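Local coordinates for B-type flagellar hook-associated protein 2 (Pseudomonas aeruginosa, PDB 5FHY), which caps the tip of the growing flagellar filament, helping flagellin subunits polymerise there and keeping them from leaking out unassembled, at residues B[27-32]-B[189-194]; B[173-178]-B[198-203]. One frame throughout, in Å; residues are numbered along the deposited sequence.

In the fold
Both contacts belong to the β-rich domain in which the sheet of strands 24-28, 196-200 and 188-190 packs against the sheet of strands 180-184, 173-177, 34-42 and 210-215. Interaction 2 lies between the two sheets; interaction 1 lies at an end of the three-stranded sheet, where the chain continues from its two outer strands. Their centres lie about 14 Å apart and on the same side of the chain's centre. A probable hydrogen bond from F198 N to V189 O (3.3 Å) joins them through the sheet, and I193 CD1 packs on V177 CG1 at 4.0 Å. Both also touch a second subunit, consistent with a part in the subunit interface.

Interaction 1. Residues B[27-32]-B[189-194]; sequences ATQSAV and VSDVID
A31 and D194 make the closer of two light contacts between 27-32 and 189-194, and it is a van der Waals one: A31 CB rests 3.4 Å from the backbone carbonyl oxygen D194 O. The backbones stay well apart, with A31 CA and D194 CA separated by 6.6 Å, and the two segments together bury just 94 Å².

The second contact is polar but loose. Q29 NE2 lies 4.0 Å from D191 OD1, too far for a hydrogen bond, and the amide and carboxylate planes are turned 63° against each other. Q29 reaches across because its chain is extended beyond CG (chi2 180°), while the D191 side chain meets it at about a right angle. D191 OD1 instead accepts a weak hydrogen bond from G195 N, which ties the carboxylate to the backbone just beyond its own segment.

The D194 carboxylate forms a salt bridge through OD2 with R92 of the second subunit, and D191 O is hydrogen-bonded to T110 OG1 of that same subunit. Within the chain, strand 196-200 runs between strands 24-28 and 188-190, antiparallel to both, and the contact lies where the chain continues from these two outer strands.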
ATOM      1  N   ALA B  27      10.142  21.363 -37.480  1.00 92.46           N
ATOM      2  CA  ALA B  27       9.783  20.086 -38.072  1.00 97.17           C
ATOM      3  C   ALA B  27      10.665  19.813 -39.282  1.00100.63           C
ATOM      4  O   ALA B  27      11.349  20.706 -39.779  1.00100.07           O
ATOM      5  CB  ALA B  27       8.312  20.073 -38.467  1.00 84.49           C
ATOM      6  N   THR B  28      10.653  18.570 -39.743  1.00110.31           N
ATOM      7  CA  THR B  28      11.487  18.166 -40.866  1.00121.92           C
ATOM      8  C   THR B  28      10.783  17.280 -41.873  1.00132.47           C
ATOM      9  O   THR B  28       9.867  16.529 -41.546  1.00144.03           O
ATOM     10  CB  THR B  28      12.754  17.419 -40.408  1.00135.80           C
ATOM     11  OG1 THR B  28      12.424  16.537 -39.327  1.00146.01           O
ATOM     12  CG2 THR B  28      13.808  18.393 -39.946  1.00131.98           C
ATOM     13  N   GLN B  29      11.225  17.406 -43.116  1.00133.53           N
ATOM     14  CA  GLN B  29      10.823  16.510 -44.180  1.00140.30           C
ATOM     15  C   GLN B  29      11.938  15.481 -44.268  1.00153.60           C
ATOM     16  O   GLN B  29      12.028  14.569 -43.447  1.00162.42           O
ATOM     17  CB  GLN B  29      10.634  17.256 -45.503  1.00135.62           C
ATOM     18  CG  GLN B  29       9.647  18.415 -45.429  1.00136.37           C
ATOM     19  CD  GLN B  29       9.481  19.140 -46.754  1.00140.22           C
ATOM     20  OE1 GLN B  29      10.020  18.720 -47.778  1.00144.69           O
ATOM     21  NE2 GLN B  29       8.737  20.243 -46.737  1.00137.23           N
ATOM     22  N   SER B  30      12.798  15.644 -45.265  1.00157.82           N
ATOM     23  CA  SER B  30      14.064  14.932 -45.298  1.00162.54           C
ATOM     24  C   SER B  30      15.151  15.867 -45.810  1.00161.77           C
ATOM     25  O   SER B  30      15.131  16.281 -46.970  1.00167.72           O
ATOM     26  CB  SER B  30      13.977  13.681 -46.167  1.00169.52           C
ATOM     27  OG  SER B  30      14.460  13.942 -47.470  1.00170.59           O
ATOM     28  N   ALA B  31      16.095  16.195 -44.936  1.00149.98           N
ATOM     29  CA  ALA B  31      17.044  17.273 -45.176  1.00128.90           C
ATOM     30  C   ALA B  31      18.447  16.753 -44.898  1.00124.98           C
ATOM     31  O   ALA B  31      18.727  15.577 -45.115  1.00125.38           O
ATOM     32  CB  ALA B  31      16.725  18.483 -44.303  1.00110.53           C
ATOM     33  N   VAL B  32      19.329  17.612 -44.411  1.00115.70           N
ATOM     34  CA  VAL B  32      20.675  17.168 -44.085  1.00111.40           C
ATOM     35  C   VAL B  32      21.018  17.598 -42.676  1.00103.08           C
ATOM     36  O   VAL B  32      20.332  18.435 -42.093  1.00 95.45           O
ATOM     37  CB  VAL B  32      21.725  17.729 -45.066  1.00113.62           C
ATOM     38  CG1 VAL B  32      21.389  17.340 -46.504  1.00115.52           C
ATOM     39  CG2 VAL B  32      21.850  19.239 -44.913  1.00112.38           C
ATOM     40  N   VAL B 189       6.776  29.441 -41.336  1.00106.91           N
ATOM     41  CA  VAL B 189       7.563  29.500 -42.559  1.00107.06           C
ATOM     42  C   VAL B 189       8.221  28.169 -42.874  1.00105.72           C
ATOM     43  O   VAL B 189       8.466  27.360 -41.980  1.00109.10           O
ATOM     44  CB  VAL B 189       8.639  30.582 -42.474  1.00105.03           C
ATOM     45  CG1 VAL B 189       7.991  31.948 -42.466  1.00108.03           C
ATOM     46  CG2 VAL B 189       9.498  30.373 -41.238  1.00103.45           C
ATOM     47  N   SER B 190       8.510  27.952 -44.151  1.00 99.11           N
ATOM     48  CA  SER B 190       9.086  26.694 -44.597  1.00 94.43           C
ATOM     49  C   SER B 190      10.161  26.894 -45.655  1.00 90.59           C
ATOM     50  O   SER B 190      10.116  27.843 -46.435  1.00 87.51           O
ATOM     51  CB  SER B 190       7.994  25.779 -45.152  1.00 98.23           C
ATOM     52  OG  SER B 190       6.955  25.585 -44.209  1.00101.67           O
ATOM     53  N   ASP B 191      11.121  25.975 -45.664  1.00 97.85           N
ATOM     54  CA  ASP B 191      12.213  25.955 -46.632  1.00105.81           C
ATOM     55  C   ASP B 191      13.058  27.239 -46.661  1.00103.82           C
ATOM     56  O   ASP B 191      13.665  27.564 -47.683  1.00102.62           O
ATOM     57  CB  ASP B 191      11.646  25.665 -48.030  1.00114.38           C
ATOM     58  CG  ASP B 191      11.010  24.285 -48.126  1.00125.76           C
ATOM     59  OD1 ASP B 191      11.002  23.559 -47.109  1.00128.37           O
ATOM     60  OD2 ASP B 191      10.515  23.925 -49.217  1.00130.95           O
ATOM     61  N   VAL B 192      13.098  27.964 -45.546  1.00 98.46           N
ATOM     62  CA  VAL B 192      14.098  29.012 -45.372  1.00 95.32           C
ATOM     63  C   VAL B 192      15.428  28.285 -45.252  1.00 92.56           C
ATOM     64  O   VAL B 192      16.432  28.673 -45.848  1.00 86.42           O
ATOM     65  CB  VAL B 192      13.839  29.890 -44.136  1.00 89.06           C
ATOM     66  CG1 VAL B 192      15.079  30.716 -43.807  1.00 76.42           C
ATOM     67  CG2 VAL B 192      12.640  30.794 -44.373  1.00 92.82           C
ATOM     68  N   ILE B 193      15.408  27.224 -44.449  1.00 87.48           N
ATOM     69  CA  ILE B 193      16.399  26.162 -44.522  1.00 81.87           C
ATOM     70  C   ILE B 193      15.713  24.995 -45.224  1.00 85.37           C
ATOM     71  O   ILE B 193      14.633  24.578 -44.808  1.00 81.73           O
ATOM     72  CB  ILE B 193      16.910  25.734 -43.130  1.00 81.98           C
ATOM     73  CG1 ILE B 193      17.273  26.954 -42.282  1.00 82.03           C
ATOM     74  CG2 ILE B 193      18.118  24.819 -43.262  1.00 76.07           C
ATOM     75  CD1 ILE B 193      17.741  26.596 -40.887  1.00 84.48           C
ATOM     76  N   ASP B 194      16.329  24.482 -46.287  1.00 84.13           N
ATOM     77  CA  ASP B 194      15.721  23.435 -47.114  1.00 89.75           C
ATOM     78  C   ASP B 194      15.255  22.221 -46.309  1.00 90.25           C
ATOM     79  O   ASP B 194      16.030  21.612 -45.574  1.00 87.80           O
ATOM     80  CB  ASP B 194      16.706  22.982 -48.201  1.00 98.98           C
ATOM     81  CG  ASP B 194      16.020  22.251 -49.345  1.00112.25           C
ATOM     82  OD1 ASP B 194      14.916  22.675 -49.746  1.00115.15           O
ATOM     83  OD2 ASP B 194      16.586  21.252 -49.841  1.00121.18           O
TER

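Interaction 2. Residues B[173-178]-B[198-203]; sequences GEITVD and FDVKAV
Two antiparallel β-sheets face each other here, and the contact is part of the layer between them: strand 173-177 belongs to the four-stranded sheet and strand 196-200 to the three-stranded one. I175 makes both close contacts from the first strand, using separate branches for F198 and V200. Its CD1 methyl meets the F198 ring at the edge and in the plane of the ring, 4.0 Å from CE1 and 4.1 Å from CZ. The two side chains approach from opposite directions, so the end of the isoleucine chain abuts the outer rim of the ring and covers neither face.

The other branch, I175 CG2, comes to 4.3 Å from V200 CG2, one methyl against another. The torsions explain this division. I175 CG1 sits between the backbone N and the carbonyl carbon (chi1 67°), and the chain then extends through chi2 -176° to carry CD1 to the ring, while CG2 lies beside the backbone N, facing V200.

Neighbouring strands surround the contact: I175 also touches I184 and R182 of strand 180-184, V200 touches V40 of strand 34-42, and F198 lies on K24 and S26 of strand 24-28.

All three residues are buried and meet one another through carbon atoms alone. The sheets are thus joined here by dispersion and exclusion of water, with shape rather than bond direction setting the fit.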
ATOM      1  N   GLY B 173       7.457  39.612 -40.626  1.00 78.84           N
ATOM      2  CA  GLY B 173       8.366  39.445 -39.510  1.00 78.05           C
ATOM      3  C   GLY B 173       9.784  39.355 -40.039  1.00 75.58           C
ATOM      4  O   GLY B 173      10.012  39.472 -41.245  1.00 66.91           O
ATOM      5  N   GLU B 174      10.742  39.153 -39.144  1.00 76.39           N
ATOM      6  CA  GLU B 174      12.131  39.012 -39.555  1.00 78.34           C
ATOM      7  C   GLU B 174      12.868  38.024 -38.671  1.00 81.52           C
ATOM      8  O   GLU B 174      12.753  38.060 -37.446  1.00 77.66           O
ATOM      9  CB  GLU B 174      12.855  40.359 -39.522  1.00 82.17           C
ATOM     10  CG  GLU B 174      14.228  40.330 -40.186  1.00 88.09           C
ATOM     11  CD  GLU B 174      14.959  41.658 -40.102  1.00 91.43           C
ATOM     12  OE1 GLU B 174      15.005  42.244 -39.001  1.00 87.01           O
ATOM     13  OE2 GLU B 174      15.481  42.121 -41.138  1.00100.69           O
ATOM     14  N   ILE B 175      13.625  37.140 -39.307  1.00 82.19           N
ATOM     15  CA  ILE B 175      14.527  36.250 -38.598  1.00 80.49           C
ATOM     16  C   ILE B 175      15.907  36.356 -39.223  1.00 77.48           C
ATOM     17  O   ILE B 175      16.069  36.918 -40.305  1.00 71.69           O
ATOM     18  CB  ILE B 175      14.051  34.780 -38.641  1.00 77.05           C
ATOM     19  CG1 ILE B 175      14.116  34.233 -40.067  1.00 79.07           C
ATOM     20  CG2 ILE B 175      12.633  34.644 -38.110  1.00 79.54           C
ATOM     21  CD1 ILE B 175      13.583  32.826 -40.196  1.00 79.17           C
ATOM     22  N   THR B 176      16.906  35.835 -38.526  1.00 79.65           N
ATOM     23  CA  THR B 176      18.240  35.717 -39.088  1.00 75.07           C
ATOM     24  C   THR B 176      18.722  34.290 -38.874  1.00 75.03           C
ATOM     25  O   THR B 176      18.522  33.715 -37.810  1.00 72.88           O
ATOM     26  CB  THR B 176      19.247  36.713 -38.460  1.00 77.18           C
ATOM     27  OG1 THR B 176      19.585  36.292 -37.134  1.00 83.84           O
ATOM     28  CG2 THR B 176      18.678  38.125 -38.412  1.00 76.73           C
ATOM     29  N   VAL B 177      19.342  33.716 -39.896  1.00 84.16           N
ATOM     30  CA  VAL B 177      19.903  32.378 -39.785  1.00 83.36           C
ATOM     31  C   VAL B 177      21.385  32.456 -40.103  1.00 83.85           C
ATOM     32  O   VAL B 177      21.773  32.673 -41.251  1.00 92.69           O
ATOM     33  CB  VAL B 177      19.215  31.378 -40.733  1.00 72.42           C
ATOM     34  CG1 VAL B 177      19.877  30.010 -40.625  1.00 70.33           C
ATOM     35  CG2 VAL B 177      17.723  31.287 -40.420  1.00 76.61           C
ATOM     36  N   ASP B 178      22.206  32.275 -39.072  1.00 76.34           N
ATOM     37  CA  ASP B 178      23.654  32.401 -39.183  1.00 74.42           C
ATOM     38  C   ASP B 178      24.074  33.758 -39.740  1.00 73.08           C
ATOM     39  O   ASP B 178      25.082  33.867 -40.430  1.00 75.08           O
ATOM     40  CB  ASP B 178      24.216  31.277 -40.054  1.00 62.75           C
ATOM     41  CG  ASP B 178      24.231  29.949 -39.334  1.00 81.64           C
ATOM     42  OD1 ASP B 178      24.388  29.956 -38.096  1.00 82.28           O
ATOM     43  OD2 ASP B 178      24.083  28.900 -39.998  1.00 90.83           O
ATOM     44  N   PHE B 198       9.491  25.628 -39.422  1.00103.79           N
ATOM     45  CA  PHE B 198       9.271  25.925 -38.018  1.00107.57           C
ATOM     46  C   PHE B 198       8.268  27.046 -37.831  1.00106.21           C
ATOM     47  O   PHE B 198       8.174  27.962 -38.645  1.00102.75           O
ATOM     48  CB  PHE B 198      10.588  26.274 -37.306  1.00103.16           C
ATOM     49  CG  PHE B 198      11.506  27.174 -38.091  1.00 97.30           C
ATOM     50  CD1 PHE B 198      11.255  28.531 -38.198  1.00 98.39           C
ATOM     51  CD2 PHE B 198      12.650  26.666 -38.686  1.00 97.64           C
ATOM     52  CE1 PHE B 198      12.112  29.358 -38.907  1.00 96.67           C
ATOM     53  CE2 PHE B 198      13.512  27.491 -39.394  1.00 97.67           C
ATOM     54  CZ  PHE B 198      13.240  28.837 -39.504  1.00 94.91           C
ATOM     55  N   ASP B 199       7.534  26.969 -36.729  1.00108.71           N
ATOM     56  CA  ASP B 199       6.554  27.983 -36.401  1.00108.82           C
ATOM     57  C   ASP B 199       7.183  28.902 -35.367  1.00 98.56           C
ATOM     58  O   ASP B 199       7.408  28.505 -34.227  1.00 98.67           O
ATOM     59  CB  ASP B 199       5.269  27.345 -35.862  1.00123.31           C
ATOM     60  CG  ASP B 199       4.522  26.543 -36.918  1.00141.12           C
ATOM     61  OD1 ASP B 199       3.552  27.069 -37.503  1.00148.94           O
ATOM     62  OD2 ASP B 199       4.894  25.373 -37.143  1.00148.88           O
ATOM     63  N   VAL B 200       7.452  30.137 -35.765  1.00 92.38           N
ATOM     64  CA  VAL B 200       8.087  31.086 -34.867  1.00 93.33           C
ATOM     65  C   VAL B 200       7.033  31.626 -33.916  1.00 97.77           C
ATOM     66  O   VAL B 200       5.981  32.098 -34.343  1.00 98.33           O
ATOM     67  CB  VAL B 200       8.765  32.233 -35.631  1.00 89.36           C
ATOM     68  CG1 VAL B 200       9.318  33.255 -34.655  1.00 84.27           C
ATOM     69  CG2 VAL B 200       9.872  31.686 -36.523  1.00 89.35           C
ATOM     70  N   LYS B 201       7.324  31.550 -32.622  1.00 99.85           N
ATOM     71  CA  LYS B 201       6.335  31.860 -31.603  1.00 94.08           C
ATOM     72  C   LYS B 201       6.726  33.069 -30.767  1.00 90.75           C
ATOM     73  O   LYS B 201       5.869  33.707 -30.158  1.00 91.46           O
ATOM     74  CB  LYS B 201       6.138  30.651 -30.685  1.00 93.11           C
ATOM     75  CG  LYS B 201       5.933  29.327 -31.410  1.00 96.60           C
ATOM     76  CD  LYS B 201       5.793  28.172 -30.421  1.00107.94           C
ATOM     77  CE  LYS B 201       4.649  28.397 -29.444  1.00116.58           C
ATOM     78  NZ  LYS B 201       4.604  27.353 -28.377  1.00125.28           N
ATOM     79  N   ALA B 202       8.018  33.389 -30.743  1.00 88.53           N
ATOM     80  CA  ALA B 202       8.482  34.515 -29.944  1.00 92.77           C
ATOM     81  C   ALA B 202       9.859  35.038 -30.345  1.00 92.81           C
ATOM     82  O   ALA B 202      10.666  34.337 -30.955  1.00 87.75           O
ATOM     83  CB  ALA B 202       8.491  34.127 -28.474  1.00 99.77           C
ATOM     84  N   VAL B 203      10.101  36.290 -29.972  1.00 95.68           N
ATOM     85  CA  VAL B 203      11.342  37.007 -30.241  1.00 97.15           C
ATOM     86  C   VAL B 203      12.489  36.480 -29.370  1.00 99.46           C
ATOM     87  O   VAL B 203      12.279  36.149 -28.205  1.00103.22           O
ATOM     88  CB  VAL B 203      11.130  38.527 -30.004  1.00 93.22           C
ATOM     89  CG1 VAL B 203      12.447  39.282 -29.950  1.00102.88           C
ATOM     90  CG2 VAL B 203      10.209  39.106 -31.074  1.00 84.40           C
TER